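Local coordinates for putative permease protein, ABC transporter (Porphyromonas gingivalis, PDB 3IS6) that probably takes part in transport across the cell membrane, this chain being the MacB-like periplasmic core portion of a longer permease, at residues K18-R23 with H220-P225; F36-G41 with R179-V184. All coordinates share one frame; numbering follows the deposited sequence.

Interaction 1: K18-R23 with H220-P225; sequences KTHGTR and HYSLTP
The carbonyl oxygen of His220 is gripped twice from strand 14-23: His20 N donates to His220 O over 2.9 Å, nearly along the C=O axis (N-H...O 169°), while the CA-H of Thr19 approaches His220 O at 3.3 Å. At the next hydrogen-bonded pair, Lys18 O likewise takes the N-H of Ser222, here from above the carbonyl plane, and the CA-H of Tyr221. Reciprocal bonds from Lys18 N to Ser222 O and from His220 N to His20 O make Lys18/Ser222 and His20/His220 antiparallel hydrogen-bonded pairs, with Thr19/Tyr221 the non-hydrogen-bonded pair between them. Thr19 and Tyr221 share the buried face and lie side by side; with OG1 anti to the carbonyl carbon (chi1 -49°), Thr19 OG1 sits 3.6 Å from Tyr221 CD1. On the other face, Ser222 OG approaches the His20 ring at its edge, in plane, 3.6 Å from His20 CD2. His220 takes the crowded position between backbone N and carbonyl carbon (chi1 64°), which brings its CE1 to 3.9 Å from His20 CB. The aliphatic part of Lys18 crosses Thr224 obliquely, CG to CG2 at 3.7 Å, before its bent chain carries NZ away to a salt bridge with Asp35. Cohesion between the strands is therefore chiefly main-chain; His20 NE2 and His220 NE2 are 5.8 Å apart, so protonation of one may modestly disfavour that of the other.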
loop_
_atom_site.group_PDB
_atom_site.type_symbol
_atom_site.label_atom_id
_atom_site.label_comp_id
_atom_site.label_asym_id
_atom_site.label_seq_id
_atom_site.Cartn_x
_atom_site.Cartn_y
_atom_site.Cartn_z
ATOM N N LYS A 18 23.057 4.156 0.831
ATOM C CA LYS A 18 23.246 3.659 -0.506
ATOM C C LYS A 18 23.514 2.164 -0.496
ATOM O O LYS A 18 23.875 1.608 0.493
ATOM C CB LYS A 18 24.390 4.377 -1.216
ATOM C CG LYS A 18 24.307 5.859 -1.218
ATOM C CD LYS A 18 24.168 6.389 -2.584
ATOM C CE LYS A 18 25.010 5.653 -3.531
ATOM N NZ LYS A 18 24.395 5.578 -4.801
ATOM N N THR A 19 23.294 1.542 -1.628
ATOM C CA THR A 19 23.474 0.134 -1.787
ATOM C C THR A 19 24.358 -0.108 -2.982
ATOM O O THR A 19 24.123 0.453 -4.026
ATOM C CB THR A 19 22.148 -0.540 -2.058
ATOM O OG1 THR A 19 21.184 -0.098 -1.114
ATOM C CG2 THR A 19 22.271 -2.016 -1.980
ATOM N N HIS A 20 25.352 -0.967 -2.817
ATOM C CA HIS A 20 26.285 -1.327 -3.867
ATOM C C HIS A 20 26.450 -2.837 -3.986
ATOM O O HIS A 20 26.337 -3.544 -3.027
ATOM C CB HIS A 20 27.643 -0.741 -3.568
ATOM C CG HIS A 20 27.649 0.731 -3.414
ATOM N ND1 HIS A 20 27.557 1.586 -4.478
ATOM C CD2 HIS A 20 27.759 1.505 -2.318
ATOM C CE1 HIS A 20 27.592 2.825 -4.042
ATOM N NE2 HIS A 20 27.717 2.802 -2.735
ATOM N N GLY A 21 26.754 -3.316 -5.169
ATOM C CA GLY A 21 26.930 -4.735 -5.360
ATOM C C GLY A 21 26.996 -5.132 -6.802
ATOM O O GLY A 21 27.289 -4.327 -7.630
ATOM N N THR A 22 26.695 -6.381 -7.076
ATOM C CA THR A 22 26.816 -6.944 -8.388
ATOM C C THR A 22 25.759 -7.986 -8.608
ATOM O O THR A 22 25.304 -8.582 -7.687
ATOM C CB THR A 22 28.164 -7.629 -8.578
ATOM O OG1 THR A 22 28.263 -8.712 -7.662
ATOM C CG2 THR A 22 29.300 -6.692 -8.336
ATOM N N ARG A 23 25.370 -8.166 -9.858
ATOM C CA ARG A 23 24.337 -9.095 -10.265
ATOM C C ARG A 23 24.936 -9.902 -11.392
ATOM O O ARG A 23 26.049 -9.635 -11.802
ATOM C CB ARG A 23 23.123 -8.326 -10.774
ATOM C CG ARG A 23 21.911 -9.131 -11.186
ATOM C CD ARG A 23 20.596 -8.352 -10.953
ATOM N NE ARG A 23 20.337 -7.385 -12.013
ATOM C CZ ARG A 23 19.221 -6.688 -12.174
ATOM N NH1 ARG A 23 18.227 -6.821 -11.325
ATOM N NH2 ARG A 23 19.104 -5.857 -13.194
ATOM N N HIS A 220 25.534 -4.672 -0.475
ATOM C CA HIS A 220 25.745 -4.166 0.843
ATOM C C HIS A 220 25.399 -2.690 0.911
ATOM O O HIS A 220 25.361 -2.034 -0.078
ATOM C CB HIS A 220 27.180 -4.379 1.270
ATOM C CG HIS A 220 28.169 -3.633 0.450
ATOM N ND1 HIS A 220 28.673 -4.119 -0.727
ATOM C CD2 HIS A 220 28.736 -2.428 0.630
ATOM C CE1 HIS A 220 29.514 -3.247 -1.232
ATOM N NE2 HIS A 220 29.574 -2.214 -0.425
ATOM N N TYR A 221 25.174 -2.208 2.113
ATOM C CA TYR A 221 24.784 -0.858 2.417
ATOM C C TYR A 221 25.948 -0.026 2.873
ATOM O O TYR A 221 26.804 -0.495 3.557
ATOM C CB TYR A 221 23.740 -0.856 3.531
ATOM C CG TYR A 221 22.510 -1.626 3.197
ATOM C CD1 TYR A 221 21.630 -1.182 2.247
ATOM C CD2 TYR A 221 22.239 -2.805 3.805
ATOM C CE1 TYR A 221 20.537 -1.890 1.915
ATOM C CE2 TYR A 221 21.147 -3.510 3.496
ATOM C CZ TYR A 221 20.293 -3.060 2.543
ATOM O OH TYR A 221 19.196 -3.789 2.240
ATOM N N SER A 222 25.958 1.230 2.512
ATOM C CA SER A 222 26.883 2.146 3.106
ATOM C C SER A 222 26.346 3.540 3.171
ATOM O O SER A 222 25.626 3.935 2.319
ATOM C CB SER A 222 28.198 2.127 2.367
ATOM O OG SER A 222 28.049 2.614 1.077
ATOM N N LEU A 223 26.728 4.269 4.193
ATOM C CA LEU A 223 26.344 5.636 4.355
ATOM C C LEU A 223 27.181 6.574 3.516
ATOM O O LEU A 223 28.374 6.447 3.471
ATOM C CB LEU A 223 26.468 6.033 5.790
ATOM C CG LEU A 223 25.761 5.159 6.791
ATOM C CD1 LEU A 223 25.980 5.679 8.094
ATOM C CD2 LEU A 223 24.320 5.097 6.542
ATOM N N THR A 224 26.526 7.516 2.867
ATOM C CA THR A 224 27.161 8.550 2.086
ATOM C C THR A 224 26.595 9.907 2.472
ATOM O O THR A 224 25.448 10.020 2.674
ATOM C CB THR A 224 26.952 8.300 0.596
ATOM O OG1 THR A 224 28.057 8.792 -0.123
ATOM C CG2 THR A 224 25.773 9.026 0.095
ATOM N N PRO A 225 27.408 10.940 2.532
ATOM C CA PRO A 225 26.945 12.242 2.968
ATOM C C PRO A 225 25.858 12.764 2.061
ATOM O O PRO A 225 25.908 12.531 0.902
ATOM C CB PRO A 225 28.185 13.099 2.803
ATOM C CG PRO A 225 29.251 12.207 2.908
ATOM C CD PRO A 225 28.830 10.994 2.215
#

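Interaction 2: F36-G41 with R179-V184; sequences FSQVSG and RYIAYV
Packing is close where Tyr180 meets the loop near its end, for Gly41 lays its CA over one face of the phenol ring, 3.7 Å from the ring centroid in a CH-pi contact. Glycine brings no side chain here, so the main chain itself rests on the ring, displaced toward the rim, with Gly41 N 3.4 Å from Tyr180 CD2. Tyr180 OH is held beyond the contact by Ser170. Beside the ring, Val39 and Tyr180 exchange two backbone bonds: Val39 N to Tyr180 O is short and straight (2.8 Å, 168°), and Tyr180 N returns to Val39 O at 3.0 Å. Val39 CG2 adds an apolar touch on Ala182 CB. Gln38, extended beyond CG, runs on until NE2 lies against the backbone of Arg179 and bonds to Asp178 O. Its side-chain contact with Ile181 is looser, an oblique crossing with Gln38 CG 4.0 Å from Ile181 CG1. Farther along, direct pairing gives way to a water, which donates to Ser37 O (2.8 Å) and accepts from Ala182 N. With both Arg179 and Tyr180 opposite Val39, the geometry is that of a classic beta bulge, formed around a single antiparallel bridge where the chain enters strand 181-186 of the MacB-like core domain.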
loop_
_atom_site.group_PDB
_atom_site.type_symbol
_atom_site.label_atom_id
_atom_site.label_comp_id
_atom_site.label_asym_id
_atom_site.label_seq_id
_atom_site.Cartn_x
_atom_site.Cartn_y
_atom_site.Cartn_z
ATOM N N PHE A 36 22.353 1.799 -5.967
ATOM C CA PHE A 36 21.040 2.293 -5.581
ATOM C C PHE A 36 21.142 3.428 -4.579
ATOM O O PHE A 36 22.027 3.471 -3.773
ATOM C CB PHE A 36 20.164 1.245 -4.914
ATOM C CG PHE A 36 20.087 -0.061 -5.610
ATOM C CD1 PHE A 36 20.400 -0.198 -6.923
ATOM C CD2 PHE A 36 19.668 -1.178 -4.919
ATOM C CE1 PHE A 36 20.307 -1.394 -7.520
ATOM C CE2 PHE A 36 19.584 -2.361 -5.518
ATOM C CZ PHE A 36 19.903 -2.470 -6.827
ATOM N N SER A 37 20.212 4.350 -4.662
ATOM C CA SER A 37 20.131 5.427 -3.725
ATOM C C SER A 37 18.939 5.317 -2.793
ATOM O O SER A 37 18.723 6.167 -1.982
ATOM C CB SER A 37 20.076 6.733 -4.472
ATOM O OG SER A 37 21.322 7.038 -5.004
ATOM N N GLN A 38 18.203 4.239 -2.958
ATOM C CA GLN A 38 17.010 3.951 -2.193
ATOM C C GLN A 38 17.094 2.539 -1.621
ATOM O O GLN A 38 17.851 1.747 -2.079
ATOM C CB GLN A 38 15.762 4.164 -3.033
ATOM C CG GLN A 38 15.611 5.577 -3.496
ATOM C CD GLN A 38 14.289 5.918 -4.173
ATOM O OE1 GLN A 38 14.071 7.031 -4.533
ATOM N NE2 GLN A 38 13.434 4.965 -4.328
ATOM N N VAL A 39 16.325 2.284 -0.577
ATOM C CA VAL A 39 16.365 1.057 0.170
ATOM C C VAL A 39 14.967 0.507 0.453
ATOM O O VAL A 39 13.975 1.153 0.238
ATOM C CB VAL A 39 17.075 1.223 1.481
ATOM C CG1 VAL A 39 18.485 1.657 1.299
ATOM C CG2 VAL A 39 16.351 2.171 2.343
ATOM N N SER A 40 14.955 -0.715 0.948
ATOM C CA SER A 40 13.777 -1.407 1.420
ATOM C C SER A 40 13.306 -0.773 2.716
ATOM O O SER A 40 14.052 -0.132 3.380
ATOM C CB SER A 40 14.084 -2.886 1.645
ATOM O OG SER A 40 14.547 -3.529 0.493
ATOM N N GLY A 41 12.058 -0.981 3.072
ATOM C CA GLY A 41 11.445 -0.291 4.172
ATOM C C GLY A 41 12.073 -0.487 5.522
ATOM O O GLY A 41 12.118 0.386 6.309
ATOM N N ARG A 179 12.057 1.365 -2.513
ATOM C CA ARG A 179 11.395 2.614 -2.779
ATOM C C ARG A 179 11.533 3.693 -1.709
ATOM O O ARG A 179 10.956 4.717 -1.851
ATOM C CB ARG A 179 9.924 2.363 -3.063
ATOM C CG ARG A 179 9.121 1.944 -1.870
ATOM C CD ARG A 179 7.672 1.838 -2.218
ATOM N NE ARG A 179 7.108 3.130 -2.460
ATOM C CZ ARG A 179 5.983 3.367 -3.084
ATOM N NH1 ARG A 179 5.255 2.390 -3.540
ATOM N NH2 ARG A 179 5.591 4.594 -3.247
ATOM N N TYR A 180 12.293 3.433 -0.659
ATOM C CA TYR A 180 12.448 4.343 0.458
ATOM C C TYR A 180 13.815 5.033 0.476
ATOM O O TYR A 180 14.787 4.462 0.144
ATOM C CB TYR A 180 12.291 3.612 1.789
ATOM C CG TYR A 180 10.966 2.948 2.033
ATOM C CD1 TYR A 180 10.025 3.524 2.811
ATOM C CD2 TYR A 180 10.680 1.726 1.486
ATOM C CE1 TYR A 180 8.808 2.925 3.016
ATOM C CE2 TYR A 180 9.488 1.122 1.688
ATOM C CZ TYR A 180 8.556 1.724 2.456
ATOM O OH TYR A 180 7.375 1.121 2.653
ATOM N N ILE A 181 13.857 6.261 0.914
ATOM C CA ILE A 181 15.100 6.922 1.126
ATOM C C ILE A 181 15.325 6.943 2.619
ATOM O O ILE A 181 14.475 7.314 3.362
ATOM C CB ILE A 181 15.094 8.336 0.637
ATOM C CG1 ILE A 181 14.755 8.419 -0.837
ATOM C CG2 ILE A 181 16.398 8.945 0.869
ATOM C CD1 ILE A 181 14.597 9.750 -1.300
ATOM N N ALA A 182 16.490 6.523 3.036
ATOM C CA ALA A 182 16.789 6.469 4.435
ATOM C C ALA A 182 17.834 7.497 4.772
ATOM O O ALA A 182 18.902 7.457 4.264
ATOM C CB ALA A 182 17.272 5.143 4.779
ATOM N N TYR A 183 17.478 8.401 5.650
ATOM C CA TYR A 183 18.327 9.458 6.083
ATOM C C TYR A 183 18.826 9.153 7.476
ATOM O O TYR A 183 18.081 8.779 8.322
ATOM C CB TYR A 183 17.587 10.764 6.105
ATOM C CG TYR A 183 16.998 11.229 4.788
ATOM C CD1 TYR A 183 17.747 11.915 3.875
ATOM C CD2 TYR A 183 15.685 10.974 4.465
ATOM C CE1 TYR A 183 17.217 12.340 2.722
ATOM C CE2 TYR A 183 15.156 11.391 3.294
ATOM C CZ TYR A 183 15.918 12.080 2.429
ATOM O OH TYR A 183 15.379 12.501 1.271
ATOM N N VAL A 184 20.109 9.322 7.669
ATOM C CA VAL A 184 20.752 9.036 8.917
ATOM C C VAL A 184 21.582 10.206 9.403
ATOM O O VAL A 184 22.438 10.658 8.705
ATOM C CB VAL A 184 21.686 7.872 8.723
ATOM C CG1 VAL A 184 22.323 7.490 9.960
ATOM C CG2 VAL A 184 21.005 6.740 8.145
HETATM O O HOH W 1 18.439 5.731 0.761
#

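Strand 14-23 connects the two contacts, whose centres are about 10 Å apart: it pairs antiparallel with 218-225 in interaction 1 and with both 32-36 and 181-186, the strands that lead into and out of interaction 2. The direct junction is at Thr19 O, which lies 3.0 Å from Phe36 N in a probable hydrogen bond. Lys18 NZ packs alongside, 3.3 Å from Phe36 O and 3.4 Å from Ser37 OG. On the buried side, Val39 reaches the Tyr221 side chain, and Val17 touches both Tyr221 and Ala182, so the two contacts share one apolar layer. Neither contact includes a bound ligand; together they join chain-distant segments within one mixed sheet.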